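Local coordinates for transcriptional regulator, crp family (Thermotoga maritima, PDB 1O5L), which probably binds DNA and regulates transcription as a member of the Crp family, with a cyclic-nucleotide-binding-type domain, at residues M13-L18 with V43-E48; V71-S76 with L117-K122; E31-Q36 with G49-E54; F78-E83 with E104-L109. All blocks are in the same frame, centred on the assembly; numbering follows the deposited sequence.

Overall arrangement
Only residues 13-141 are modelled, so the four contacts describe the jelly roll and its flanking helices, without the helix-turn-helix. Interactions 1 and 2 meet in one sheet, where strands 42-48 and 72-73 are neighbours; L44 O lies 2.9 Å from I74 N, and the two contact centres are about 10 Å apart. Interactions 2 and 4, with centres about 11 Å apart, share an aromatic cluster in which F120 touches both F80 and F106, and both reach the second subunit. Interaction 3 belongs to the facing sheet, its centre about 20 Å from that of interaction 4 on the other side of the chain's centre. It still touches interactions 1 and 2, through L51 against L46 and I74.

Interaction 1. Residues M13-L18 with V43-E48; sequences MDLKKL and VLILLE
The ammonium NZ of K16 reaches across to strand 43-48 through two waters. One accepts from K16 NZ at 3.0 Å and donates a hydrogen bond to E48 OE2, 2.9 Å from the water oxygen. The other also accepts from NZ and donates to the backbone O of L47, at 2.6 Å. In the jelly roll of this cyclic-nucleotide-binding-type domain, the contact lays the N-terminal 3-10 turn against strand 42-48, which ends in a classic beta bulge where L47 and E48 both face K97. NZ and E48 OE2 are 4.7 Å apart, not in direct contact, though their opposite charges probably attract across the water. The lysine gets there fully extended beyond CG, with CG set anti to its carbonyl carbon (chi1 -71°), and CE passes 3.7 Å from L47 O on the way. Deeper in, the contact is apolar. L15 sets CD1 against I45 CG2 at 4.2 Å, while L18 CD1 meets the other branch of the same isoleucine, CD1. L15 also rests on helix 114-139, and L18 on helix 103-112. An Asx turn opens the 3-10 segment: K16 N donates to D14 OD1 over 3.2 Å, meeting the oxygen from 44° above the carboxylate plane.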
loop_
_atom_site.group_PDB
_atom_site.type_symbol
_atom_site.label_atom_id
_atom_site.label_comp_id
_atom_site.label_asym_id
_atom_site.label_seq_id
_atom_site.Cartn_x
_atom_site.Cartn_y
_atom_site.Cartn_z
ATOM N N MET A 13 1.140 -12.170 -14.744
ATOM C CA MET A 13 2.211 -12.595 -13.793
ATOM C C MET A 13 1.884 -13.973 -13.197
ATOM O O MET A 13 0.831 -14.126 -12.578
ATOM C CB MET A 13 2.371 -11.555 -12.671
ATOM C CG MET A 13 3.242 -11.988 -11.495
ATOM S SD MET A 13 4.870 -12.526 -12.001
ATOM C CE MET A 13 5.406 -11.262 -12.756
ATOM N N ASP A 14 2.792 -14.948 -13.360
ATOM C CA ASP A 14 2.633 -16.300 -12.790
ATOM C C ASP A 14 3.600 -16.454 -11.590
ATOM O O ASP A 14 4.792 -16.676 -11.771
ATOM C CB ASP A 14 2.911 -17.331 -13.894
ATOM C CG ASP A 14 2.809 -18.785 -13.418
ATOM O OD1 ASP A 14 2.516 -18.993 -12.203
ATOM O OD2 ASP A 14 3.010 -19.768 -14.214
ATOM N N LEU A 15 3.078 -16.298 -10.370
ATOM C CA LEU A 15 3.927 -16.298 -9.170
ATOM C C LEU A 15 4.632 -17.628 -8.914
ATOM O O LEU A 15 5.629 -17.649 -8.224
ATOM C CB LEU A 15 3.163 -15.850 -7.904
ATOM C CG LEU A 15 2.715 -14.385 -7.927
ATOM C CD1 LEU A 15 1.806 -14.034 -6.758
ATOM C CD2 LEU A 15 3.911 -13.427 -8.002
ATOM N N LYS A 16 4.144 -18.720 -9.489
ATOM C CA LYS A 16 4.802 -20.022 -9.335
ATOM C C LYS A 16 6.211 -20.074 -9.947
ATOM O O LYS A 16 7.018 -20.960 -9.607
ATOM C CB LYS A 16 3.916 -21.157 -9.889
ATOM C CG LYS A 16 2.690 -21.441 -9.021
ATOM C CD LYS A 16 1.950 -22.729 -9.444
ATOM C CE LYS A 16 0.817 -23.083 -8.464
ATOM N NZ LYS A 16 0.389 -24.505 -8.590
ATOM N N LYS A 17 6.506 -19.134 -10.845
ATOM C CA LYS A 17 7.864 -18.964 -11.377
ATOM C C LYS A 17 8.906 -18.593 -10.297
ATOM O O LYS A 17 10.111 -18.797 -10.502
ATOM C CB LYS A 17 7.878 -17.915 -12.485
ATOM C CG LYS A 17 7.186 -18.359 -13.741
ATOM C CD LYS A 17 7.177 -17.249 -14.797
ATOM C CE LYS A 17 6.485 -17.726 -16.059
ATOM N NZ LYS A 17 6.512 -16.685 -17.133
ATOM N N LEU A 18 8.442 -18.077 -9.158
ATOM C CA LEU A 18 9.339 -17.788 -8.040
ATOM C C LEU A 18 9.638 -18.981 -7.137
ATOM O O LEU A 18 10.357 -18.814 -6.162
ATOM C CB LEU A 18 8.818 -16.633 -7.187
ATOM C CG LEU A 18 8.464 -15.316 -7.909
ATOM C CD1 LEU A 18 7.965 -14.235 -6.946
ATOM C CD2 LEU A 18 9.600 -14.807 -8.735
ATOM N N VAL A 43 8.274 -13.114 2.862
ATOM C CA VAL A 43 7.109 -12.938 2.017
ATOM C C VAL A 43 6.486 -14.339 1.772
ATOM O O VAL A 43 7.156 -15.291 1.302
ATOM C CB VAL A 43 7.514 -12.281 0.674
ATOM C CG1 VAL A 43 6.314 -12.138 -0.258
ATOM C CG2 VAL A 43 8.202 -10.936 0.911
ATOM N N LEU A 44 5.204 -14.459 2.087
ATOM C CA LEU A 44 4.484 -15.732 1.975
ATOM C C LEU A 44 3.544 -15.704 0.771
ATOM O O LEU A 44 2.790 -14.741 0.589
ATOM C CB LEU A 44 3.694 -15.994 3.260
ATOM C CG LEU A 44 4.456 -15.961 4.594
ATOM C CD1 LEU A 44 3.550 -16.411 5.688
ATOM C CD2 LEU A 44 5.760 -16.844 4.610
ATOM N N ILE A 45 3.591 -16.760 -0.050
ATOM C CA ILE A 45 2.712 -16.894 -1.215
ATOM C C ILE A 45 1.961 -18.220 -1.139
ATOM O O ILE A 45 2.586 -19.280 -1.048
ATOM C CB ILE A 45 3.541 -16.799 -2.556
ATOM C CG1 ILE A 45 4.300 -15.467 -2.635
ATOM C CG2 ILE A 45 2.635 -16.956 -3.789
ATOM C CD1 ILE A 45 5.283 -15.399 -3.800
ATOM N N LEU A 46 0.634 -18.160 -1.192
ATOM C CA LEU A 46 -0.200 -19.358 -1.213
ATOM C C LEU A 46 -0.181 -20.006 -2.596
ATOM O O LEU A 46 -0.688 -19.421 -3.579
ATOM C CB LEU A 46 -1.658 -19.048 -0.841
ATOM C CG LEU A 46 -2.617 -20.231 -0.842
ATOM C CD1 LEU A 46 -2.236 -21.220 0.265
ATOM C CD2 LEU A 46 -4.090 -19.767 -0.653
ATOM N N LEU A 47 0.337 -21.235 -2.615
ATOM C CA LEU A 47 0.553 -22.023 -3.820
ATOM C C LEU A 47 -0.650 -22.877 -4.141
ATOM O O LEU A 47 -1.054 -22.968 -5.300
ATOM C CB LEU A 47 1.757 -22.971 -3.628
ATOM C CG LEU A 47 3.136 -22.308 -3.502
ATOM C CD1 LEU A 47 4.203 -23.331 -3.114
ATOM C CD2 LEU A 47 3.497 -21.582 -4.808
ATOM N N GLU A 48 -1.169 -23.549 -3.113
ATOM C CA GLU A 48 -2.323 -24.410 -3.244
ATOM C C GLU A 48 -3.052 -24.576 -1.915
ATOM O O GLU A 48 -2.438 -24.468 -0.851
ATOM C CB GLU A 48 -1.964 -25.769 -3.833
ATOM C CG GLU A 48 -0.621 -26.348 -3.464
ATOM C CD GLU A 48 -0.391 -27.707 -4.141
ATOM O OE1 GLU A 48 -1.032 -28.708 -3.701
ATOM O OE2 GLU A 48 0.396 -27.753 -5.136
HETATM O O HOH W 1 2.076 -25.816 -6.452
HETATM O O HOH W 2 -2.374 -23.652 -7.416
#

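Interaction 2. Residues V71-S76 with L117-K122; sequences VQIIAS and LLFFLK
Here the jelly roll docks on helix 114-139, the long helix that corresponds to the dimerisation helix of Crp-family proteins, with I73 meeting F119 and F120. The tip of I73 does most of the touching. Its CD1 lies in the plane of the F120 ring, against the edge, 3.7 Å from F120 CD1, and the two side chains cross at about a right angle. The same methyl also comes near the plane of the F119 ring at its edge, 4.4 Å from F119 CE1, so it is held between two aromatic rims. F120 has CG anti to its backbone N (chi1 -173°), which swings the ring out to the roll. S76 adds its CB, 4.2 Å from F120 CE1, while its hydroxyl OG is hydrogen-bonded to D123 one turn further along the helix. Strand 72-73 pairs with strand 42-48 behind the contact; F120 stacks edge-to-face with F106 of helix 103-112 and also packs on L121 of the second subunit.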
loop_
_atom_site.group_PDB
_atom_site.type_symbol
_atom_site.label_atom_id
_atom_site.label_comp_id
_atom_site.label_asym_id
_atom_site.label_seq_id
_atom_site.Cartn_x
_atom_site.Cartn_y
_atom_site.Cartn_z
ATOM N N VAL A 71 -3.317 -18.068 -6.581
ATOM C CA VAL A 71 -1.978 -17.907 -6.036
ATOM C C VAL A 71 -1.810 -16.449 -5.688
ATOM O O VAL A 71 -1.883 -15.608 -6.559
ATOM C CB VAL A 71 -0.903 -18.269 -7.090
ATOM C CG1 VAL A 71 0.457 -18.195 -6.517
ATOM C CG2 VAL A 71 -1.150 -19.658 -7.669
ATOM N N GLN A 72 -1.512 -16.161 -4.424
ATOM C CA GLN A 72 -1.495 -14.794 -3.890
ATOM C C GLN A 72 -0.449 -14.602 -2.813
ATOM O O GLN A 72 -0.236 -15.507 -2.014
ATOM C CB GLN A 72 -2.826 -14.509 -3.169
ATOM C CG GLN A 72 -3.935 -14.060 -4.015
ATOM C CD GLN A 72 -5.132 -13.672 -3.133
ATOM O OE1 GLN A 72 -5.032 -12.727 -2.309
ATOM N NE2 GLN A 72 -6.262 -14.419 -3.273
ATOM N N ILE A 73 0.113 -13.389 -2.743
ATOM C CA ILE A 73 0.916 -12.948 -1.587
ATOM C C ILE A 73 -0.002 -12.668 -0.391
ATOM O O ILE A 73 -1.025 -12.038 -0.539
ATOM C CB ILE A 73 1.738 -11.673 -1.900
ATOM C CG1 ILE A 73 2.661 -11.889 -3.102
ATOM C CG2 ILE A 73 2.596 -11.265 -0.655
ATOM C CD1 ILE A 73 3.110 -10.613 -3.783
ATOM N N ILE A 74 0.389 -13.145 0.782
ATOM C CA ILE A 74 -0.310 -12.901 2.028
ATOM C C ILE A 74 0.125 -11.587 2.763
ATOM O O ILE A 74 1.303 -11.399 3.076
ATOM C CB ILE A 74 -0.084 -14.103 2.950
ATOM C CG1 ILE A 74 -0.677 -15.349 2.288
ATOM C CG2 ILE A 74 -0.683 -13.836 4.360
ATOM C CD1 ILE A 74 -0.247 -16.627 2.918
ATOM N N ALA A 75 -0.850 -10.732 3.074
ATOM C CA ALA A 75 -0.645 -9.521 3.871
ATOM C C ALA A 75 0.389 -8.633 3.213
ATOM O O ALA A 75 1.274 -8.100 3.872
ATOM C CB ALA A 75 -0.230 -9.870 5.323
ATOM N N SER A 76 0.223 -8.460 1.908
ATOM C CA SER A 76 1.193 -7.784 1.055
ATOM C C SER A 76 1.469 -6.329 1.474
ATOM O O SER A 76 2.620 -5.869 1.502
ATOM C CB SER A 76 0.739 -7.893 -0.424
ATOM O OG SER A 76 -0.327 -7.000 -0.739
ATOM N N LEU A 117 7.510 -6.125 -10.162
ATOM C CA LEU A 117 7.414 -4.873 -9.415
ATOM C C LEU A 117 6.019 -4.251 -9.605
ATOM O O LEU A 117 5.352 -3.862 -8.637
ATOM C CB LEU A 117 8.512 -3.884 -9.880
ATOM C CG LEU A 117 8.496 -2.510 -9.182
ATOM C CD1 LEU A 117 8.539 -2.628 -7.656
ATOM C CD2 LEU A 117 9.670 -1.665 -9.662
ATOM N N LEU A 118 5.616 -4.136 -10.867
ATOM C CA LEU A 118 4.312 -3.607 -11.208
ATOM C C LEU A 118 3.168 -4.413 -10.594
ATOM O O LEU A 118 2.246 -3.827 -10.042
ATOM C CB LEU A 118 4.137 -3.535 -12.719
ATOM C CG LEU A 118 4.613 -2.220 -13.345
ATOM C CD1 LEU A 118 4.756 -2.378 -14.842
ATOM C CD2 LEU A 118 3.642 -1.106 -13.003
ATOM N N PHE A 119 3.253 -5.746 -10.703
ATOM C CA PHE A 119 2.282 -6.639 -10.093
ATOM C C PHE A 119 2.140 -6.397 -8.594
ATOM O O PHE A 119 1.026 -6.182 -8.115
ATOM C CB PHE A 119 2.658 -8.096 -10.342
ATOM C CG PHE A 119 1.733 -9.072 -9.674
ATOM C CD1 PHE A 119 1.971 -9.494 -8.359
ATOM C CD2 PHE A 119 0.609 -9.550 -10.340
ATOM C CE1 PHE A 119 1.089 -10.383 -7.718
ATOM C CE2 PHE A 119 -0.266 -10.459 -9.714
ATOM C CZ PHE A 119 -0.020 -10.875 -8.405
ATOM N N PHE A 120 3.273 -6.431 -7.874
ATOM C CA PHE A 120 3.342 -6.166 -6.433
ATOM C C PHE A 120 2.789 -4.788 -6.046
ATOM O O PHE A 120 1.988 -4.673 -5.105
ATOM C CB PHE A 120 4.803 -6.299 -5.924
ATOM C CG PHE A 120 4.927 -6.196 -4.420
ATOM C CD1 PHE A 120 4.395 -7.182 -3.607
ATOM C CD2 PHE A 120 5.501 -5.106 -3.829
ATOM C CE1 PHE A 120 4.456 -7.098 -2.242
ATOM C CE2 PHE A 120 5.575 -5.016 -2.423
ATOM C CZ PHE A 120 5.048 -6.029 -1.648
ATOM N N LEU A 121 3.228 -3.735 -6.730
ATOM C CA LEU A 121 2.753 -2.402 -6.397
ATOM C C LEU A 121 1.224 -2.299 -6.653
ATOM O O LEU A 121 0.516 -1.664 -5.853
ATOM C CB LEU A 121 3.504 -1.326 -7.157
ATOM C CG LEU A 121 4.991 -1.112 -6.872
ATOM C CD1 LEU A 121 5.516 -0.069 -7.854
ATOM C CD2 LEU A 121 5.274 -0.682 -5.421
ATOM N N LYS A 122 0.744 -2.950 -7.733
ATOM C CA LYS A 122 -0.685 -3.077 -8.029
ATOM C C LYS A 122 -1.476 -3.816 -6.933
ATOM O O LYS A 122 -2.572 -3.395 -6.551
ATOM C CB LYS A 122 -0.895 -3.780 -9.380
ATOM C CG LYS A 122 -2.348 -3.755 -9.914
ATOM C CD LYS A 122 -2.494 -4.441 -11.307
ATOM C CE LYS A 122 -3.986 -4.510 -11.725
ATOM N NZ LYS A 122 -4.230 -4.834 -13.191
#

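Interaction 3. Residues E31-Q36 with G49-E54; sequences EIVKHQ and GTLKTE
The flat amide of Q36 turns its oxygen toward the backbone of E54, with Q36 OE1 3.8 Å from E54 O. Two carbonyl oxygens offer each other no hydrogen bond; OE1 instead accepts one from the backbone N of V56, just beyond the segment. Q36 carries CG anti to its backbone N (chi1 -174°) and continues extended, so the amide is delivered well away from its own chain. Next to it, the imidazole of H35 has one face covered from within its own segment: I32 CG2 sits 3.8 Å above the ring plane, over its centre. The second point of contact is apolar and lies at the corner where the 31-36 chain turns. There V33 directs CG2 at the tip of L51, 4.2 Å from L51 CD2. The CB of L51 does not point straight at the 31-36 segment; the CD2 branch, further out, closes the distance. From end to end, 33-36 and 51-54 run 19° apart, in the same sense. That is expected of strands on either side of a common antiparallel partner. In this four-stranded sheet of the jelly roll the partner is strand 89-92: V33 and K34 form a classic beta bulge facing V90, Q36 N bonds N89 OD1, and V33 and L51 both pack on V90 and on I98 of strand 96-102.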
loop_
_atom_site.group_PDB
_atom_site.type_symbol
_atom_site.label_atom_id
_atom_site.label_comp_id
_atom_site.label_asym_id
_atom_site.label_seq_id
_atom_site.Cartn_x
_atom_site.Cartn_y
_atom_site.Cartn_z
ATOM N N GLU A 31 -4.488 -26.059 10.957
ATOM C CA GLU A 31 -3.227 -25.554 11.501
ATOM C C GLU A 31 -3.093 -24.028 11.296
ATOM O O GLU A 31 -3.546 -23.476 10.299
ATOM C CB GLU A 31 -2.022 -26.234 10.846
ATOM C CG GLU A 31 -1.772 -27.676 11.237
ATOM C CD GLU A 31 -0.374 -28.128 10.834
ATOM O OE1 GLU A 31 0.117 -27.700 9.779
ATOM O OE2 GLU A 31 0.256 -28.903 11.585
ATOM N N ILE A 32 -2.432 -23.377 12.247
ATOM C CA ILE A 32 -2.150 -21.943 12.174
ATOM C C ILE A 32 -0.862 -21.643 11.397
ATOM O O ILE A 32 0.212 -22.118 11.741
ATOM C CB ILE A 32 -2.109 -21.336 13.601
ATOM C CG1 ILE A 32 -3.488 -21.501 14.259
ATOM C CG2 ILE A 32 -1.720 -19.870 13.553
ATOM C CD1 ILE A 32 -3.526 -21.205 15.739
ATOM N N VAL A 33 -0.983 -20.845 10.347
ATOM C CA VAL A 33 0.189 -20.406 9.583
ATOM C C VAL A 33 0.947 -19.285 10.336
ATOM O O VAL A 33 2.152 -19.340 10.491
ATOM C CB VAL A 33 -0.224 -19.945 8.162
ATOM C CG1 VAL A 33 0.976 -19.569 7.363
ATOM C CG2 VAL A 33 -1.003 -21.066 7.437
ATOM N N LYS A 34 0.218 -18.274 10.794
ATOM C CA LYS A 34 0.767 -17.213 11.633
ATOM C C LYS A 34 -0.306 -16.735 12.606
ATOM O O LYS A 34 -1.526 -16.810 12.327
ATOM C CB LYS A 34 1.196 -16.010 10.803
ATOM C CG LYS A 34 2.322 -16.231 9.817
ATOM C CD LYS A 34 3.664 -16.356 10.525
ATOM C CE LYS A 34 4.753 -16.803 9.585
ATOM N NZ LYS A 34 6.042 -16.972 10.313
ATOM N N HIS A 35 0.161 -16.266 13.760
ATOM C CA HIS A 35 -0.685 -15.586 14.729
ATOM C C HIS A 35 -0.653 -14.111 14.486
ATOM O O HIS A 35 0.352 -13.558 14.026
ATOM C CB HIS A 35 -0.196 -15.809 16.156
ATOM C CG HIS A 35 -0.295 -17.224 16.586
ATOM N ND1 HIS A 35 0.718 -18.131 16.369
ATOM C CD2 HIS A 35 -1.314 -17.909 17.157
ATOM C CE1 HIS A 35 0.337 -19.312 16.826
ATOM N NE2 HIS A 35 -0.889 -19.202 17.312
ATOM N N GLN A 36 -1.769 -13.498 14.852
ATOM C CA GLN A 36 -1.898 -12.077 14.954
ATOM C C GLN A 36 -0.716 -11.570 15.784
ATOM O O GLN A 36 -0.375 -12.163 16.788
ATOM C CB GLN A 36 -3.257 -11.755 15.606
ATOM C CG GLN A 36 -3.640 -10.276 15.663
ATOM C CD GLN A 36 -5.164 -10.077 15.705
ATOM O OE1 GLN A 36 -5.922 -10.829 15.059
ATOM N NE2 GLN A 36 -5.613 -9.081 16.470
ATOM N N GLY A 49 -4.363 -24.832 -2.000
ATOM C CA GLY A 49 -5.223 -24.954 -0.833
ATOM C C GLY A 49 -6.080 -23.714 -0.590
ATOM O O GLY A 49 -6.516 -23.050 -1.534
ATOM N N THR A 50 -6.349 -23.428 0.679
ATOM C CA THR A 50 -7.214 -22.321 1.080
ATOM C C THR A 50 -6.854 -21.903 2.511
ATOM O O THR A 50 -6.754 -22.747 3.410
ATOM C CB THR A 50 -8.733 -22.729 1.039
ATOM O OG1 THR A 50 -9.109 -23.249 -0.240
ATOM C CG2 THR A 50 -9.633 -21.516 1.175
ATOM N N LEU A 51 -6.699 -20.593 2.718
ATOM C CA LEU A 51 -6.444 -20.042 4.033
ATOM C C LEU A 51 -7.646 -19.239 4.516
ATOM O O LEU A 51 -8.444 -18.767 3.701
ATOM C CB LEU A 51 -5.210 -19.160 3.994
ATOM C CG LEU A 51 -3.978 -19.812 3.369
ATOM C CD1 LEU A 51 -2.845 -18.844 3.374
ATOM C CD2 LEU A 51 -3.605 -21.093 4.125
ATOM N N LYS A 52 -7.766 -19.107 5.842
ATOM C CA LYS A 52 -8.742 -18.218 6.503
ATOM C C LYS A 52 -8.037 -17.158 7.338
ATOM O O LYS A 52 -7.071 -17.455 8.054
ATOM C CB LYS A 52 -9.673 -19.029 7.397
ATOM C CG LYS A 52 -10.729 -19.769 6.597
ATOM C CD LYS A 52 -10.914 -21.193 7.036
ATOM C CE LYS A 52 -11.626 -21.298 8.385
ATOM N NZ LYS A 52 -12.687 -22.378 8.319
ATOM N N THR A 53 -8.494 -15.916 7.217
ATOM C CA THR A 53 -7.978 -14.838 8.033
ATOM C C THR A 53 -9.020 -14.519 9.097
ATOM O O THR A 53 -10.205 -14.362 8.780
ATOM C CB THR A 53 -7.606 -13.584 7.195
ATOM O OG1 THR A 53 -8.716 -13.112 6.415
ATOM C CG2 THR A 53 -6.522 -13.888 6.172
ATOM N N GLU A 54 -8.579 -14.446 10.354
ATOM C CA GLU A 54 -9.478 -14.208 11.455
ATOM C C GLU A 54 -8.867 -13.250 12.480
ATOM O O GLU A 54 -7.735 -13.443 12.930
ATOM C CB GLU A 54 -9.922 -15.540 12.089
ATOM C CG GLU A 54 -8.815 -16.298 12.794
ATOM C CD GLU A 54 -9.174 -17.729 13.203
ATOM O OE1 GLU A 54 -10.183 -18.290 12.696
ATOM O OE2 GLU A 54 -8.410 -18.296 14.048
#

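Interaction 4. Residues F78-E83 with E104-L109; sequences FIFSSE and EVFLDL
F80 and L107 slide past each other in opposite directions, the phenyl reaching toward the helix and the leucine reaching back beside it. L107 approaches the ring obliquely, its CG 3.9 Å from F80 CE1 and its CD2 equally near that atom. With F106 the encounter is rim against rim: F80 CZ is 4.3 Å from F106 CD2, and each atom lies near the plane of the other ring, so neither ring caps the other's face. One face of F80 is taken by its neighbour I79, whose CG2 stands 3.6 Å above the plane, offset toward the rim. The loop comes between strands 72-73 and 89-92, the position that holds the phosphate-binding cassette in cyclic-nucleotide-binding relatives, and here it packs on helix 103-112. A type I turn from F78 to S81 presents the phenylalanine; with CG anti to the carbonyl carbon (chi1 -67°), F80 sends its ring from the turn toward that helix. Beyond the pair, F80 also touches L121 of the second subunit, and E104 and D108 on the helix both form salt bridges with R114 of that subunit. Within the turn, S81 OG donates to F78 O over 3.1 Å, tilted 31° from the carbonyl plane, while the backbone bond from S81 N to the same oxygen is weak.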
loop_
_atom_site.group_PDB
_atom_site.type_symbol
_atom_site.label_atom_id
_atom_site.label_comp_id
_atom_site.label_asym_id
_atom_site.label_seq_id
_atom_site.Cartn_x
_atom_site.Cartn_y
_atom_site.Cartn_z
ATOM N N PHE A 78 1.476 -5.097 4.368
ATOM C CA PHE A 78 2.057 -5.014 5.711
ATOM C C PHE A 78 3.537 -5.406 5.713
ATOM O O PHE A 78 4.256 -5.133 6.681
ATOM C CB PHE A 78 1.253 -5.892 6.691
ATOM C CG PHE A 78 -0.164 -5.414 6.917
ATOM C CD1 PHE A 78 -0.438 -4.446 7.864
ATOM C CD2 PHE A 78 -1.214 -5.946 6.189
ATOM C CE1 PHE A 78 -1.764 -3.984 8.081
ATOM C CE2 PHE A 78 -2.551 -5.493 6.395
ATOM C CZ PHE A 78 -2.821 -4.522 7.336
ATOM N N ILE A 79 3.994 -6.019 4.620
ATOM C CA ILE A 79 5.336 -6.612 4.582
ATOM C C ILE A 79 6.406 -5.591 4.863
ATOM O O ILE A 79 7.256 -5.824 5.733
ATOM C CB ILE A 79 5.596 -7.344 3.234
ATOM C CG1 ILE A 79 4.666 -8.553 3.083
ATOM C CG2 ILE A 79 7.044 -7.821 3.143
ATOM C CD1 ILE A 79 4.530 -9.051 1.629
ATOM N N PHE A 80 6.310 -4.424 4.206
ATOM C CA PHE A 80 7.372 -3.417 4.237
ATOM C C PHE A 80 7.128 -2.216 5.170
ATOM O O PHE A 80 7.844 -1.211 5.084
ATOM C CB PHE A 80 7.739 -2.994 2.789
ATOM C CG PHE A 80 8.405 -4.129 1.972
ATOM C CD1 PHE A 80 9.745 -4.467 2.183
ATOM C CD2 PHE A 80 7.670 -4.876 1.051
ATOM C CE1 PHE A 80 10.352 -5.522 1.465
ATOM C CE2 PHE A 80 8.233 -5.914 0.336
ATOM C CZ PHE A 80 9.606 -6.248 0.556
ATOM N N SER A 81 6.186 -2.312 6.113
ATOM C CA SER A 81 6.111 -1.254 7.146
ATOM C C SER A 81 7.302 -1.291 8.111
ATOM O O SER A 81 8.099 -2.235 8.128
ATOM C CB SER A 81 4.792 -1.268 7.931
ATOM O OG SER A 81 4.468 -2.545 8.417
ATOM N N SER A 82 7.455 -0.210 8.862
ATOM C CA SER A 82 8.234 -0.232 10.108
ATOM C C SER A 82 7.625 -1.252 11.097
ATOM O O SER A 82 6.404 -1.329 11.261
ATOM C CB SER A 82 8.234 1.167 10.704
ATOM O OG SER A 82 7.248 1.934 10.024
ATOM N N GLU A 83 8.474 -2.058 11.725
ATOM C CA GLU A 83 8.008 -3.123 12.627
ATOM C C GLU A 83 6.826 -3.902 12.011
ATOM O O GLU A 83 5.709 -3.829 12.493
ATOM C CB GLU A 83 7.655 -2.528 14.000
ATOM C CG GLU A 83 7.461 -3.555 15.115
ATOM C CD GLU A 83 7.009 -2.930 16.433
ATOM O OE1 GLU A 83 7.704 -2.012 16.941
ATOM O OE2 GLU A 83 5.948 -3.359 16.953
ATOM N N GLU A 104 14.843 -9.872 1.753
ATOM C CA GLU A 104 15.955 -9.260 1.015
ATOM C C GLU A 104 16.047 -9.802 -0.398
ATOM O O GLU A 104 16.314 -9.037 -1.335
ATOM C CB GLU A 104 17.310 -9.466 1.721
ATOM C CG GLU A 104 17.455 -8.743 3.056
ATOM C CD GLU A 104 17.228 -7.222 2.977
ATOM O OE1 GLU A 104 17.576 -6.608 1.946
ATOM O OE2 GLU A 104 16.702 -6.633 3.954
ATOM N N VAL A 105 15.841 -11.115 -0.537
ATOM C CA VAL A 105 15.753 -11.741 -1.826
ATOM C C VAL A 105 14.513 -11.226 -2.578
ATOM O O VAL A 105 14.602 -10.944 -3.795
ATOM C CB VAL A 105 15.736 -13.268 -1.707
ATOM C CG1 VAL A 105 15.538 -13.916 -3.069
ATOM C CG2 VAL A 105 17.034 -13.786 -1.061
ATOM N N PHE A 106 13.365 -11.092 -1.893
ATOM C CA PHE A 106 12.185 -10.578 -2.612
ATOM C C PHE A 106 12.463 -9.163 -3.150
ATOM O O PHE A 106 12.149 -8.874 -4.281
ATOM C CB PHE A 106 10.908 -10.617 -1.770
ATOM C CG PHE A 106 9.653 -10.408 -2.580
ATOM C CD1 PHE A 106 9.174 -11.415 -3.416
ATOM C CD2 PHE A 106 8.954 -9.191 -2.531
ATOM C CE1 PHE A 106 7.999 -11.215 -4.198
ATOM C CE2 PHE A 106 7.795 -8.977 -3.299
ATOM C CZ PHE A 106 7.309 -9.992 -4.125
ATOM N N LEU A 107 13.133 -8.318 -2.376
ATOM C CA LEU A 107 13.542 -6.992 -2.884
ATOM C C LEU A 107 14.435 -7.057 -4.127
ATOM O O LEU A 107 14.267 -6.249 -5.035
ATOM C CB LEU A 107 14.309 -6.187 -1.824
ATOM C CG LEU A 107 13.538 -5.409 -0.779
ATOM C CD1 LEU A 107 14.541 -4.918 0.251
ATOM C CD2 LEU A 107 12.742 -4.231 -1.355
ATOM N N ASP A 108 15.408 -7.980 -4.124
ATOM C CA ASP A 108 16.317 -8.169 -5.256
ATOM C C ASP A 108 15.520 -8.523 -6.500
ATOM O O ASP A 108 15.808 -8.003 -7.552
ATOM C CB ASP A 108 17.358 -9.288 -5.013
ATOM C CG ASP A 108 18.330 -8.983 -3.885
ATOM O OD1 ASP A 108 18.468 -7.815 -3.503
ATOM O OD2 ASP A 108 19.026 -9.861 -3.322
ATOM N N LEU A 109 14.554 -9.430 -6.371
ATOM C CA LEU A 109 13.686 -9.831 -7.481
ATOM C C LEU A 109 12.858 -8.657 -8.049
ATOM O O LEU A 109 12.731 -8.519 -9.264
ATOM C CB LEU A 109 12.729 -10.947 -7.046
ATOM C CG LEU A 109 13.346 -12.310 -6.769
ATOM C CD1 LEU A 109 12.348 -13.240 -6.117
ATOM C CD2 LEU A 109 13.933 -12.965 -8.038
#